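Long-range contact in protein SCO1, mitochondrial (Saccharomyces cerevisiae, PDB 2B7K), which probably carries copper in mitochondria or helps insert it into cytochrome c oxidase, and is required for subunits 1 and 2 of that enzyme to accumulate: residues G22-F34 against I107-A120. Sequence-based numbering, arbitrary orientation.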
loop_
_atom_site.group_PDB
_atom_site.type_symbol
_atom_site.label_atom_id
_atom_site.label_comp_id
_atom_site.label_asym_id
_atom_site.label_seq_id
_atom_site.Cartn_x
_atom_site.Cartn_y
_atom_site.Cartn_z
ATOM N N GLY A 22 5.666 3.806 11.089
ATOM C CA GLY A 22 6.740 4.538 11.725
ATOM C C GLY A 22 7.600 5.166 10.653
ATOM O O GLY A 22 7.322 5.000 9.465
ATOM N N PRO A 23 8.660 5.886 11.032
ATOM C CA PRO A 23 9.525 6.518 10.037
ATOM C C PRO A 23 10.199 5.559 9.063
ATOM O O PRO A 23 10.668 4.488 9.446
ATOM C CB PRO A 23 10.536 7.281 10.892
ATOM C CG PRO A 23 10.601 6.465 12.150
ATOM C CD PRO A 23 9.152 6.145 12.397
ATOM N N PHE A 24 10.211 5.950 7.794
ATOM C CA PHE A 24 10.862 5.173 6.749
ATOM C C PHE A 24 11.283 6.154 5.670
ATOM O O PHE A 24 10.736 7.254 5.577
ATOM C CB PHE A 24 9.944 4.064 6.195
ATOM C CG PHE A 24 8.721 4.558 5.473
ATOM C CD1 PHE A 24 8.799 4.993 4.151
ATOM C CD2 PHE A 24 7.479 4.538 6.099
ATOM C CE1 PHE A 24 7.655 5.392 3.462
ATOM C CE2 PHE A 24 6.326 4.937 5.418
ATOM C CZ PHE A 24 6.414 5.363 4.098
ATOM N N HIS A 25 12.259 5.752 4.865
ATOM C CA HIS A 25 12.805 6.611 3.816
ATOM C C HIS A 25 13.024 5.765 2.568
ATOM O O HIS A 25 13.900 4.906 2.549
ATOM C CB HIS A 25 14.145 7.182 4.294
ATOM C CG HIS A 25 14.669 8.301 3.452
ATOM N ND1 HIS A 25 14.352 9.621 3.688
ATOM C CD2 HIS A 25 15.489 8.298 2.374
ATOM C CE1 HIS A 25 14.956 10.383 2.793
ATOM N NE2 HIS A 25 15.652 9.605 1.985
ATOM N N LEU A 26 12.228 6.005 1.528
ATOM C CA LEU A 26 12.346 5.239 0.286
ATOM C C LEU A 26 12.336 6.192 -0.899
ATOM O O LEU A 26 12.502 7.397 -0.734
ATOM C CB LEU A 26 11.161 4.264 0.161
ATOM C CG LEU A 26 10.992 3.251 1.303
ATOM C CD1 LEU A 26 9.594 2.647 1.274
ATOM C CD2 LEU A 26 12.058 2.163 1.182
ATOM N N GLU A 27 12.162 5.641 -2.097
ATOM C CA GLU A 27 12.069 6.449 -3.309
ATOM C C GLU A 27 10.902 5.872 -4.104
ATOM O O GLU A 27 10.638 4.675 -4.020
ATOM C CB GLU A 27 13.350 6.339 -4.147
ATOM C CG GLU A 27 13.633 4.937 -4.669
ATOM C CD GLU A 27 14.813 4.880 -5.631
ATOM O OE1 GLU A 27 15.288 3.761 -5.905
ATOM O OE2 GLU A 27 15.260 5.942 -6.113
ATOM N N ASP A 28 10.180 6.697 -4.856
ATOM C CA ASP A 28 9.096 6.126 -5.643
ATOM C C ASP A 28 9.699 5.664 -6.959
ATOM O O ASP A 28 10.894 5.870 -7.196
ATOM C CB ASP A 28 7.934 7.118 -5.854
ATOM C CG ASP A 28 8.318 8.341 -6.661
ATOM O OD1 ASP A 28 9.347 8.316 -7.370
ATOM O OD2 ASP A 28 7.555 9.332 -6.592
ATOM N N MET A 29 8.896 5.034 -7.807
ATOM C CA MET A 29 9.401 4.500 -9.064
ATOM C C MET A 29 9.873 5.539 -10.070
ATOM O O MET A 29 10.379 5.184 -11.134
ATOM C CB MET A 29 8.355 3.589 -9.700
ATOM C CG MET A 29 7.028 4.268 -9.962
ATOM S SD MET A 29 5.779 3.015 -10.224
ATOM C CE MET A 29 4.558 3.923 -11.150
ATOM N N TYR A 30 9.716 6.814 -9.733
ATOM C CA TYR A 30 10.168 7.876 -10.616
ATOM C C TYR A 30 11.434 8.508 -10.053
ATOM O O TYR A 30 12.030 9.388 -10.670
ATOM C CB TYR A 30 9.066 8.920 -10.795
ATOM C CG TYR A 30 7.833 8.336 -11.446
ATOM C CD1 TYR A 30 6.665 8.126 -10.717
ATOM C CD2 TYR A 30 7.856 7.942 -12.783
ATOM C CE1 TYR A 30 5.548 7.532 -11.302
ATOM C CE2 TYR A 30 6.748 7.347 -13.377
ATOM C CZ TYR A 30 5.598 7.144 -12.632
ATOM O OH TYR A 30 4.510 6.545 -13.218
ATOM N N GLY A 31 11.844 8.045 -8.878
ATOM C CA GLY A 31 13.054 8.557 -8.264
ATOM C C GLY A 31 12.851 9.593 -7.177
ATOM O O GLY A 31 13.821 10.025 -6.557
ATOM N N ASN A 32 11.606 9.994 -6.930
ATOM C CA ASN A 32 11.337 10.995 -5.903
ATOM C C ASN A 32 11.396 10.410 -4.501
ATOM O O ASN A 32 10.997 9.268 -4.273
ATOM C CB ASN A 32 9.952 11.624 -6.098
ATOM C CG ASN A 32 9.754 12.185 -7.486
ATOM O OD1 ASN A 32 10.555 12.983 -7.968
ATOM N ND2 ASN A 32 8.673 11.773 -8.136
ATOM N N GLU A 33 11.887 11.201 -3.557
ATOM C CA GLU A 33 11.965 10.755 -2.175
ATOM C C GLU A 33 10.546 10.543 -1.648
ATOM O O GLU A 33 9.632 11.297 -1.985
ATOM C CB GLU A 33 12.675 11.807 -1.322
ATOM C CG GLU A 33 12.778 11.451 0.155
ATOM C CD GLU A 33 13.274 12.611 1.001
ATOM O OE1 GLU A 33 14.331 13.185 0.666
ATOM O OE2 GLU A 33 12.611 12.949 2.006
ATOM N N PHE A 34 10.362 9.507 -0.837
ATOM C CA PHE A 34 9.060 9.224 -0.248
ATOM C C PHE A 34 9.316 8.702 1.163
ATOM O O PHE A 34 9.935 7.653 1.336
ATOM C CB PHE A 34 8.316 8.165 -1.069
ATOM C CG PHE A 34 6.845 8.088 -0.763
ATOM C CD1 PHE A 34 5.912 8.657 -1.625
ATOM C CD2 PHE A 34 6.396 7.482 0.405
ATOM C CE1 PHE A 34 4.545 8.628 -1.326
ATOM C CE2 PHE A 34 5.029 7.448 0.716
ATOM C CZ PHE A 34 4.106 8.025 -0.156
ATOM N N ILE A 107 -1.562 3.376 -8.460
ATOM C CA ILE A 107 -0.640 2.670 -7.582
ATOM C C ILE A 107 0.787 3.167 -7.799
ATOM O O ILE A 107 1.291 3.194 -8.921
ATOM C CB ILE A 107 -0.708 1.146 -7.822
ATOM C CG1 ILE A 107 -2.138 0.643 -7.579
ATOM C CG2 ILE A 107 0.255 0.427 -6.881
ATOM C CD1 ILE A 107 -2.374 -0.792 -8.043
ATOM N N LEU A 108 1.430 3.584 -6.717
ATOM C CA LEU A 108 2.797 4.084 -6.815
ATOM C C LEU A 108 3.749 3.089 -6.187
ATOM O O LEU A 108 3.594 2.728 -5.016
ATOM C CB LEU A 108 2.921 5.428 -6.102
ATOM C CG LEU A 108 4.290 6.118 -6.141
ATOM C CD1 LEU A 108 4.643 6.509 -7.572
ATOM C CD2 LEU A 108 4.254 7.346 -5.241
ATOM N N GLY A 109 4.743 2.665 -6.959
ATOM C CA GLY A 109 5.715 1.716 -6.449
ATOM C C GLY A 109 6.822 2.407 -5.673
ATOM O O GLY A 109 7.322 3.457 -6.098
ATOM N N LEU A 110 7.189 1.834 -4.527
ATOM C CA LEU A 110 8.262 2.391 -3.697
ATOM C C LEU A 110 9.351 1.349 -3.524
ATOM O O LEU A 110 9.065 0.164 -3.357
ATOM C CB LEU A 110 7.755 2.776 -2.303
ATOM C CG LEU A 110 6.591 3.756 -2.167
ATOM C CD1 LEU A 110 6.389 4.094 -0.692
ATOM C CD2 LEU A 110 6.878 5.027 -2.968
ATOM N N THR A 111 10.598 1.796 -3.552
ATOM C CA THR A 111 11.718 0.888 -3.373
ATOM C C THR A 111 12.872 1.670 -2.763
ATOM O O THR A 111 12.714 2.831 -2.395
ATOM C CB THR A 111 12.159 0.254 -4.710
ATOM O OG1 THR A 111 13.206 -0.699 -4.465
ATOM C CG2 THR A 111 12.656 1.317 -5.677
ATOM N N GLY A 112 14.028 1.034 -2.651
ATOM C CA GLY A 112 15.172 1.716 -2.074
ATOM C C GLY A 112 16.321 0.754 -1.882
ATOM O O GLY A 112 16.369 -0.293 -2.521
ATOM N N THR A 113 17.251 1.112 -1.008
ATOM C CA THR A 113 18.391 0.247 -0.738
ATOM C C THR A 113 17.915 -0.877 0.172
ATOM O O THR A 113 16.815 -0.817 0.715
ATOM C CB THR A 113 19.500 1.013 -0.020
ATOM O OG1 THR A 113 18.982 1.554 1.197
ATOM C CG2 THR A 113 20.027 2.145 -0.895
ATOM N N PHE A 114 18.737 -1.907 0.333
ATOM C CA PHE A 114 18.374 -3.018 1.206
ATOM C C PHE A 114 18.035 -2.492 2.595
ATOM O O PHE A 114 17.035 -2.886 3.194
ATOM C CB PHE A 114 19.532 -4.013 1.329
ATOM C CG PHE A 114 19.563 -5.051 0.253
ATOM C CD1 PHE A 114 19.737 -6.394 0.580
ATOM C CD2 PHE A 114 19.434 -4.699 -1.084
ATOM C CE1 PHE A 114 19.782 -7.367 -0.413
ATOM C CE2 PHE A 114 19.478 -5.665 -2.084
ATOM C CZ PHE A 114 19.652 -7.000 -1.747
ATOM N N ASP A 115 18.882 -1.608 3.110
ATOM C CA ASP A 115 18.673 -1.039 4.436
ATOM C C ASP A 115 17.364 -0.269 4.573
ATOM O O ASP A 115 16.650 -0.413 5.570
ATOM C CB ASP A 115 19.850 -0.136 4.817
ATOM C CG ASP A 115 21.090 -0.927 5.196
ATOM O OD1 ASP A 115 22.135 -0.304 5.480
ATOM O OD2 ASP A 115 21.020 -2.176 5.214
ATOM N N GLU A 116 17.047 0.555 3.582
ATOM C CA GLU A 116 15.814 1.330 3.622
ATOM C C GLU A 116 14.585 0.419 3.555
ATOM O O GLU A 116 13.615 0.619 4.290
ATOM C CB GLU A 116 15.768 2.330 2.460
ATOM C CG GLU A 116 16.883 3.374 2.490
ATOM C CD GLU A 116 16.865 4.279 1.268
ATOM O OE1 GLU A 116 16.615 3.766 0.157
ATOM O OE2 GLU A 116 17.116 5.500 1.415
ATOM N N VAL A 117 14.630 -0.570 2.670
ATOM C CA VAL A 117 13.508 -1.491 2.515
ATOM C C VAL A 117 13.343 -2.361 3.759
ATOM O O VAL A 117 12.226 -2.574 4.240
ATOM C CB VAL A 117 13.699 -2.391 1.269
ATOM C CG1 VAL A 117 12.607 -3.445 1.211
ATOM C CG2 VAL A 117 13.670 -1.541 0.008
ATOM N N LYS A 118 14.462 -2.857 4.278
ATOM C CA LYS A 118 14.454 -3.694 5.472
ATOM C C LYS A 118 13.786 -2.945 6.623
ATOM O O LYS A 118 13.003 -3.517 7.382
ATOM C CB LYS A 118 15.891 -4.073 5.858
ATOM C CG LYS A 118 16.012 -4.855 7.162
ATOM C CD LYS A 118 17.470 -5.098 7.540
ATOM C CE LYS A 118 18.195 -5.923 6.486
ATOM N NZ LYS A 118 19.620 -6.182 6.853
ATOM N N ASN A 119 14.098 -1.661 6.754
ATOM C CA ASN A 119 13.507 -0.856 7.815
ATOM C C ASN A 119 11.998 -0.704 7.619
ATOM O O ASN A 119 11.222 -0.854 8.563
ATOM C CB ASN A 119 14.146 0.531 7.862
ATOM C CG ASN A 119 13.436 1.458 8.826
ATOM O OD1 ASN A 119 13.418 1.223 10.035
ATOM N ND2 ASN A 119 12.830 2.510 8.295
ATOM N N ALA A 120 11.583 -0.399 6.395
ATOM C CA ALA A 120 10.160 -0.229 6.124
ATOM C C ALA A 120 9.402 -1.511 6.463
ATOM O O ALA A 120 8.341 -1.476 7.089
ATOM C CB ALA A 120 9.946 0.148 4.657
HETATM O O HOH W 1 13.263 3.118 5.591
#
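Glu27 and Thr111 form an antiparallel hydrogen-bonded pair. Glu27 N reaches Thr111 O at 2.9 Å, and Thr111 N returns a bond of the same length to Glu27 O. Asp28 and Leu110 make a non-hydrogen-bonded pair. Leu110 crosses Phe34 at about a right angle: its CD2 sits over one ring face, 4.2 Å from the centroid, a CH-pi contact, while CD1 touches Phe34 CD2. Leu108 CD2 packs 3.7 Å from Asp28 CB, and its CD1 touches Met29 CG and Tyr30 CE1.

Beyond the pair, Met29 N gives a weak bond to Gly109 O. Gly109 N gives another to Met29 SD, at 3.4 Å. Met29 CG lies between its backbone N and carbonyl carbon (chi1 58°), and the extended chain carries SD to Gly109 N.

Asp28 OD1 accepts from Tyr30 N, an Asx turn on the type I turn from Asp28 to Gly31. It also accepts from Asn32 N on the opposite carboxylate face, and OD2 takes Asn32 ND2 on its syn lone pair. With an alanine for Asp28, Tyr30 N, Asn32 N and Asn32 ND2 would probably lose this acceptor and the turn be less firmly held.

At the other end, Leu26 CD2 lies 3.8 Å from Glu116 O, and its CD1 meets Ala120 CB. Asn119 ND2 donates to Pro23 O at 3.1 Å. A water links His25 N, Glu116 O and Asn119 ND2. Thr113 and Glu116 form a capping box at the start of helix 114-123.

Strand 108-111 also pairs with strand 80-85, so the contact joins the N-terminal hairpin to the central sheet of a thioredoxin-like fold.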